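Local structure of pectinesterase A (Erwinia chrysanthemi, 2NTP) at residues D180-Y194 and Q216-E230. The protein hydrolyses the methyl esters of galacturonosyl units in pectin, releasing methanol, and probably thereby starts the maceration and soft-rotting of plant tissue. Numbering follows the deposited sequence.
Sequences DGTALFNNCDLVSRY and QKYGLVITNSRVIRE
Phe185 and Ile222, one rung apart in a right-handed parallel beta-helix, illustrate how such a solenoid stacks apolar on apolar side chains inside the coil. Strands 182-186 and 220-223 run parallel, their axes 4.7 Å apart, and after a turn strands 189-192 and 226-229 continue the pairing in a second sheet. Inside the coil the packing is tight: Ile222 CG1 lies obliquely 3.8 Å from Phe185 CD1, while Val221 O sits at the ring's edge. Leu190 CD1 reaches across the bend to Ile222 CG2, so the second sheet closes on the first, and Ala183 CB meets Leu220 CD2 nearby. Cys188, buried at the same turn, is disulfide-bonded to Cys168 one coil back.

On the outward face Leu184 CD1 still meets Val221 CG1, and helix 330-334 covers Leu184; the polar, more open part is the turn and the far end. At the turn Asn186 ND2 gives both hydrogens within its amide plane, one to Thr223 OG1 at 2.8 Å and the other to a lone pair of Asn224 OD1, with the two amides almost perpendicular (89°). Arg226, bent at chi3 (-62°), grips Asn187 OD1 end-on with NH1 and NH2; its salt bridge to Asp189 is modelled implausibly short, so its detail is doubtful. Asn187 ND2 is held by Asp167 of the preceding coil. Glu230, with CG opposite the backbone N (chi1 174°) and the chain straight beyond it, reaches across to segment 180-194: OE1 forms a salt bridge with Arg193 NE at 2.8 Å, met on the syn side but tilted out of the carboxylate plane, and OE2 receives Tyr194 N at 2.9 Å from above that plane.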
loop_
_atom_site.group_PDB
_atom_site.type_symbol
_atom_site.label_atom_id
_atom_site.label_comp_id
_atom_site.label_asym_id
_atom_site.label_seq_id
_atom_site.Cartn_x
_atom_site.Cartn_y
_atom_site.Cartn_z
ATOM N N ASP A 180 0.968 8.774 -4.663
ATOM C CA ASP A 180 1.924 9.789 -5.092
ATOM C C ASP A 180 3.040 10.010 -4.075
ATOM O O ASP A 180 3.872 10.896 -4.248
ATOM C CB ASP A 180 1.183 11.107 -5.304
ATOM C CG ASP A 180 0.475 11.567 -4.044
ATOM O OD1 ASP A 180 -0.548 10.951 -3.671
ATOM O OD2 ASP A 180 0.945 12.531 -3.414
ATOM N N GLY A 181 3.054 9.208 -3.016
ATOM C CA GLY A 181 4.056 9.359 -1.959
ATOM C C GLY A 181 5.446 8.917 -2.378
ATOM O O GLY A 181 5.636 8.303 -3.440
ATOM N N THR A 182 6.429 9.267 -1.556
ATOM C CA THR A 182 7.763 8.709 -1.686
ATOM C C THR A 182 7.779 7.522 -0.731
ATOM O O THR A 182 7.790 7.696 0.487
ATOM C CB THR A 182 8.849 9.732 -1.301
ATOM O OG1 THR A 182 8.782 10.861 -2.189
ATOM C CG2 THR A 182 10.233 9.107 -1.386
ATOM N N ALA A 183 7.738 6.317 -1.291
ATOM C CA ALA A 183 7.627 5.115 -0.483
ATOM C C ALA A 183 8.741 4.151 -0.850
ATOM O O ALA A 183 8.844 3.711 -2.001
ATOM C CB ALA A 183 6.255 4.459 -0.676
ATOM N N LEU A 184 9.581 3.852 0.135
ATOM C CA LEU A 184 10.726 2.965 -0.038
ATOM C C LEU A 184 10.437 1.636 0.648
ATOM O O LEU A 184 9.994 1.609 1.802
ATOM C CB LEU A 184 11.993 3.607 0.553
ATOM C CG LEU A 184 13.299 2.800 0.548
ATOM C CD1 LEU A 184 13.782 2.520 -0.886
ATOM C CD2 LEU A 184 14.378 3.531 1.335
ATOM N N PHE A 185 10.692 0.544 -0.071
ATOM C CA PHE A 185 10.430 -0.800 0.427
ATOM C C PHE A 185 11.738 -1.568 0.394
ATOM O O PHE A 185 12.379 -1.657 -0.660
ATOM C CB PHE A 185 9.385 -1.508 -0.452
ATOM C CG PHE A 185 8.078 -0.770 -0.555
ATOM C CD1 PHE A 185 7.913 0.274 -1.472
ATOM C CD2 PHE A 185 7.013 -1.110 0.274
ATOM C CE1 PHE A 185 6.707 0.963 -1.553
ATOM C CE2 PHE A 185 5.806 -0.429 0.198
ATOM C CZ PHE A 185 5.650 0.610 -0.712
ATOM N N ASN A 186 12.147 -2.101 1.539
ATOM C CA ASN A 186 13.365 -2.905 1.600
ATOM C C ASN A 186 13.144 -4.252 2.268
ATOM O O ASN A 186 12.554 -4.332 3.349
ATOM C CB ASN A 186 14.500 -2.153 2.293
ATOM C CG ASN A 186 15.819 -2.918 2.234
ATOM O OD1 ASN A 186 16.284 -3.456 3.237
ATOM N ND2 ASN A 186 16.393 -3.011 1.045
ATOM N N ASN A 187 13.629 -5.308 1.618
ATOM C CA ASN A 187 13.496 -6.673 2.134
ATOM C C ASN A 187 12.039 -7.051 2.405
ATOM O O ASN A 187 11.712 -7.620 3.449
ATOM C CB ASN A 187 14.379 -6.883 3.375
ATOM C CG ASN A 187 14.510 -8.343 3.758
ATOM O OD1 ASN A 187 14.609 -9.218 2.895
ATOM N ND2 ASN A 187 14.511 -8.615 5.055
ATOM N N CYS A 188 11.175 -6.719 1.448
ATOM C CA CYS A 188 9.755 -7.025 1.547
ATOM C C CYS A 188 9.364 -8.156 0.605
ATOM O O CYS A 188 9.975 -8.330 -0.460
ATOM C CB CYS A 188 8.925 -5.781 1.232
ATOM S SG CYS A 188 8.913 -4.532 2.538
ATOM N N ASP A 189 8.344 -8.915 1.001
ATOM C CA ASP A 189 7.696 -9.872 0.116
ATOM C C ASP A 189 6.438 -9.229 -0.441
ATOM O O ASP A 189 5.521 -8.895 0.309
ATOM C CB ASP A 189 7.325 -11.150 0.863
ATOM C CG ASP A 189 8.503 -12.088 1.047
ATOM O OD1 ASP A 189 9.616 -11.750 0.608
ATOM O OD2 ASP A 189 8.306 -13.166 1.637
ATOM N N LEU A 190 6.406 -9.055 -1.754
ATOM C CA LEU A 190 5.236 -8.497 -2.423
ATOM C C LEU A 190 4.504 -9.647 -3.091
ATOM O O LEU A 190 5.025 -10.267 -4.026
ATOM C CB LEU A 190 5.646 -7.420 -3.436
ATOM C CG LEU A 190 6.524 -6.270 -2.902
ATOM C CD1 LEU A 190 6.781 -5.240 -3.993
ATOM C CD2 LEU A 190 5.925 -5.588 -1.664
ATOM N N VAL A 191 3.306 -9.936 -2.587
ATOM C CA VAL A 191 2.606 -11.184 -2.886
ATOM C C VAL A 191 1.414 -10.957 -3.817
ATOM O O VAL A 191 0.407 -10.371 -3.415
ATOM C CB VAL A 191 2.154 -11.899 -1.577
ATOM C CG1 VAL A 191 1.517 -13.250 -1.881
ATOM C CG2 VAL A 191 3.340 -12.063 -0.609
ATOM N N SER A 192 1.547 -11.421 -5.060
ATOM C CA SER A 192 0.480 -11.326 -6.061
ATOM C C SER A 192 -0.525 -12.452 -5.859
ATOM O O SER A 192 -0.155 -13.635 -5.853
ATOM C CB SER A 192 1.057 -11.411 -7.473
ATOM O OG SER A 192 1.818 -10.268 -7.794
ATOM N N ARG A 193 -1.791 -12.081 -5.723
ATOM C CA ARG A 193 -2.823 -13.030 -5.317
ATOM C C ARG A 193 -3.599 -13.634 -6.480
ATOM O O ARG A 193 -3.747 -13.028 -7.554
ATOM C CB ARG A 193 -3.766 -12.384 -4.294
ATOM C CG ARG A 193 -3.030 -11.839 -3.064
ATOM C CD ARG A 193 -3.994 -11.361 -1.989
ATOM N NE ARG A 193 -4.547 -12.468 -1.203
ATOM C CZ ARG A 193 -5.289 -12.311 -0.108
ATOM N NH1 ARG A 193 -5.575 -11.092 0.335
ATOM N NH2 ARG A 193 -5.741 -13.378 0.545
ATOM N N TYR A 194 -4.099 -14.842 -6.246
ATOM C CA TYR A 194 -4.891 -15.568 -7.227
ATOM C C TYR A 194 -6.236 -14.883 -7.492
ATOM O O TYR A 194 -6.914 -14.437 -6.562
ATOM C CB TYR A 194 -5.108 -17.001 -6.740
ATOM C CG TYR A 194 -6.026 -17.805 -7.629
ATOM C CD1 TYR A 194 -5.605 -18.233 -8.892
ATOM C CD2 TYR A 194 -7.314 -18.127 -7.216
ATOM C CE1 TYR A 194 -6.448 -18.968 -9.718
ATOM C CE2 TYR A 194 -8.162 -18.863 -8.037
ATOM C CZ TYR A 194 -7.722 -19.276 -9.284
ATOM O OH TYR A 194 -8.557 -20.006 -10.107
ATOM N N GLN A 216 8.363 15.605 -8.556
ATOM C CA GLN A 216 8.800 14.879 -7.373
ATOM C C GLN A 216 9.850 13.848 -7.769
ATOM O O GLN A 216 9.627 13.042 -8.674
ATOM C CB GLN A 216 7.609 14.203 -6.692
ATOM C CG GLN A 216 7.952 13.485 -5.400
ATOM C CD GLN A 216 6.716 13.015 -4.667
ATOM O OE1 GLN A 216 5.844 13.815 -4.331
ATOM N NE2 GLN A 216 6.636 11.712 -4.409
ATOM N N LYS A 217 10.990 13.883 -7.082
ATOM C CA LYS A 217 12.154 13.079 -7.449
ATOM C C LYS A 217 11.928 11.573 -7.311
ATOM O O LYS A 217 12.301 10.804 -8.202
ATOM C CB LYS A 217 13.379 13.518 -6.632
ATOM C CG LYS A 217 14.714 12.960 -7.116
ATOM C CD LYS A 217 15.262 13.711 -8.325
ATOM C CE LYS A 217 16.768 13.501 -8.488
ATOM N NZ LYS A 217 17.169 12.061 -8.562
ATOM N N TYR A 218 11.318 11.159 -6.201
ATOM C CA TYR A 218 11.120 9.734 -5.938
ATOM C C TYR A 218 9.666 9.373 -5.676
ATOM O O TYR A 218 8.956 10.087 -4.966
ATOM C CB TYR A 218 11.979 9.283 -4.754
ATOM C CG TYR A 218 13.457 9.528 -4.956
ATOM C CD1 TYR A 218 14.218 8.688 -5.772
ATOM C CD2 TYR A 218 14.091 10.600 -4.339
ATOM C CE1 TYR A 218 15.582 8.916 -5.971
ATOM C CE2 TYR A 218 15.460 10.837 -4.526
ATOM C CZ TYR A 218 16.193 9.992 -5.343
ATOM O OH TYR A 218 17.541 10.217 -5.533
ATOM N N GLY A 219 9.238 8.256 -6.260
ATOM C CA GLY A 219 7.908 7.710 -6.026
ATOM C C GLY A 219 8.034 6.410 -5.262
ATOM O O GLY A 219 8.478 6.400 -4.112
ATOM N N LEU A 220 7.669 5.310 -5.917
ATOM C CA LEU A 220 7.728 3.986 -5.299
ATOM C C LEU A 220 9.054 3.333 -5.643
ATOM O O LEU A 220 9.357 3.112 -6.820
ATOM C CB LEU A 220 6.555 3.118 -5.767
ATOM C CG LEU A 220 5.174 3.792 -5.746
ATOM C CD1 LEU A 220 4.125 2.875 -6.343
ATOM C CD2 LEU A 220 4.777 4.221 -4.335
ATOM N N VAL A 221 9.844 3.040 -4.612
ATOM C CA VAL A 221 11.179 2.468 -4.791
ATOM C C VAL A 221 11.251 1.158 -4.016
ATOM O O VAL A 221 11.099 1.140 -2.788
ATOM C CB VAL A 221 12.294 3.455 -4.352
ATOM C CG1 VAL A 221 13.685 2.857 -4.602
ATOM C CG2 VAL A 221 12.149 4.802 -5.087
ATOM N N ILE A 222 11.459 0.063 -4.742
ATOM C CA ILE A 222 11.452 -1.276 -4.146
ATOM C C ILE A 222 12.854 -1.883 -4.241
ATOM O O ILE A 222 13.379 -2.065 -5.341
ATOM C CB ILE A 222 10.397 -2.201 -4.825
ATOM C CG1 ILE A 222 8.976 -1.683 -4.578
ATOM C CG2 ILE A 222 10.497 -3.634 -4.295
ATOM C CD1 ILE A 222 8.401 -0.866 -5.719
ATOM N N THR A 223 13.452 -2.182 -3.090
ATOM C CA THR A 223 14.846 -2.647 -3.043
ATOM C C THR A 223 14.994 -3.963 -2.286
ATOM O O THR A 223 14.339 -4.175 -1.261
ATOM C CB THR A 223 15.802 -1.588 -2.396
ATOM O OG1 THR A 223 15.465 -1.394 -1.016
ATOM C CG2 THR A 223 15.726 -0.256 -3.122
ATOM N N ASN A 224 15.865 -4.836 -2.792
ATOM C CA ASN A 224 16.250 -6.062 -2.082
ATOM C C ASN A 224 15.036 -6.866 -1.629
ATOM O O ASN A 224 14.998 -7.394 -0.514
ATOM C CB ASN A 224 17.147 -5.723 -0.885
ATOM C CG ASN A 224 18.296 -4.790 -1.252
ATOM O OD1 ASN A 224 18.480 -3.734 -0.632
ATOM N ND2 ASN A 224 19.070 -5.169 -2.258
ATOM N N SER A 225 14.044 -6.959 -2.507
ATOM C CA SER A 225 12.772 -7.566 -2.157
ATOM C C SER A 225 12.480 -8.809 -2.989
ATOM O O SER A 225 13.307 -9.245 -3.793
ATOM C CB SER A 225 11.651 -6.530 -2.297
ATOM O OG SER A 225 11.756 -5.561 -1.268
ATOM N N ARG A 226 11.300 -9.380 -2.778
ATOM C CA ARG A 226 10.889 -10.588 -3.462
ATOM C C ARG A 226 9.474 -10.379 -3.968
ATOM O O ARG A 226 8.561 -10.114 -3.185
ATOM C CB ARG A 226 10.958 -11.796 -2.516
ATOM C CG ARG A 226 12.396 -12.176 -2.116
ATOM C CD ARG A 226 12.465 -12.952 -0.802
ATOM N NE ARG A 226 11.951 -12.173 0.329
ATOM C CZ ARG A 226 12.597 -11.181 0.946
ATOM N NH1 ARG A 226 13.812 -10.808 0.561
ATOM N NH2 ARG A 226 12.013 -10.553 1.957
ATOM N N VAL A 227 9.324 -10.470 -5.285
ATOM C CA VAL A 227 8.044 -10.375 -5.963
ATOM C C VAL A 227 7.583 -11.805 -6.230
ATOM O O VAL A 227 8.125 -12.500 -7.096
ATOM C CB VAL A 227 8.182 -9.534 -7.259
ATOM C CG1 VAL A 227 6.982 -9.701 -8.177
ATOM C CG2 VAL A 227 8.391 -8.068 -6.900
ATOM N N ILE A 228 6.596 -12.247 -5.454
ATOM C CA ILE A 228 6.226 -13.663 -5.418
ATOM C C ILE A 228 4.741 -13.897 -5.684
ATOM O O ILE A 228 3.911 -13.012 -5.477
ATOM C CB ILE A 228 6.637 -14.347 -4.074
ATOM C CG1 ILE A 228 5.872 -13.757 -2.883
ATOM C CG2 ILE A 228 8.167 -14.257 -3.854
ATOM C CD1 ILE A 228 6.117 -14.497 -1.559
ATOM N N ARG A 229 4.422 -15.098 -6.153
ATOM C CA ARG A 229 3.033 -15.492 -6.343
ATOM C C ARG A 229 2.521 -16.157 -5.077
ATOM O O ARG A 229 3.259 -16.875 -4.390
ATOM C CB ARG A 229 2.874 -16.424 -7.545
ATOM C CG ARG A 229 3.846 -17.567 -7.585
ATOM C CD ARG A 229 3.424 -18.602 -8.600
ATOM N NE ARG A 229 4.553 -18.999 -9.425
ATOM C CZ ARG A 229 4.673 -18.713 -10.716
ATOM N NH1 ARG A 229 3.714 -18.055 -11.362
ATOM N NH2 ARG A 229 5.745 -19.118 -11.373
ATOM N N GLU A 230 1.253 -15.898 -4.778
ATOM C CA GLU A 230 0.567 -16.457 -3.621
ATOM C C GLU A 230 0.472 -17.982 -3.706
ATOM O O GLU A 230 0.546 -18.689 -2.693
ATOM C CB GLU A 230 -0.828 -15.845 -3.576
ATOM C CG GLU A 230 -1.747 -16.397 -2.537
ATOM C CD GLU A 230 -3.078 -15.693 -2.561
ATOM O OE1 GLU A 230 -3.369 -14.986 -1.582
ATOM O OE2 GLU A 230 -3.817 -15.841 -3.567
HETATM O O HOH W 1 17.145 -8.702 1.485
HETATM O O HOH W 2 -5.431 -16.180 -0.120
HETATM O O HOH W 3 -6.394 -14.769 -3.896
#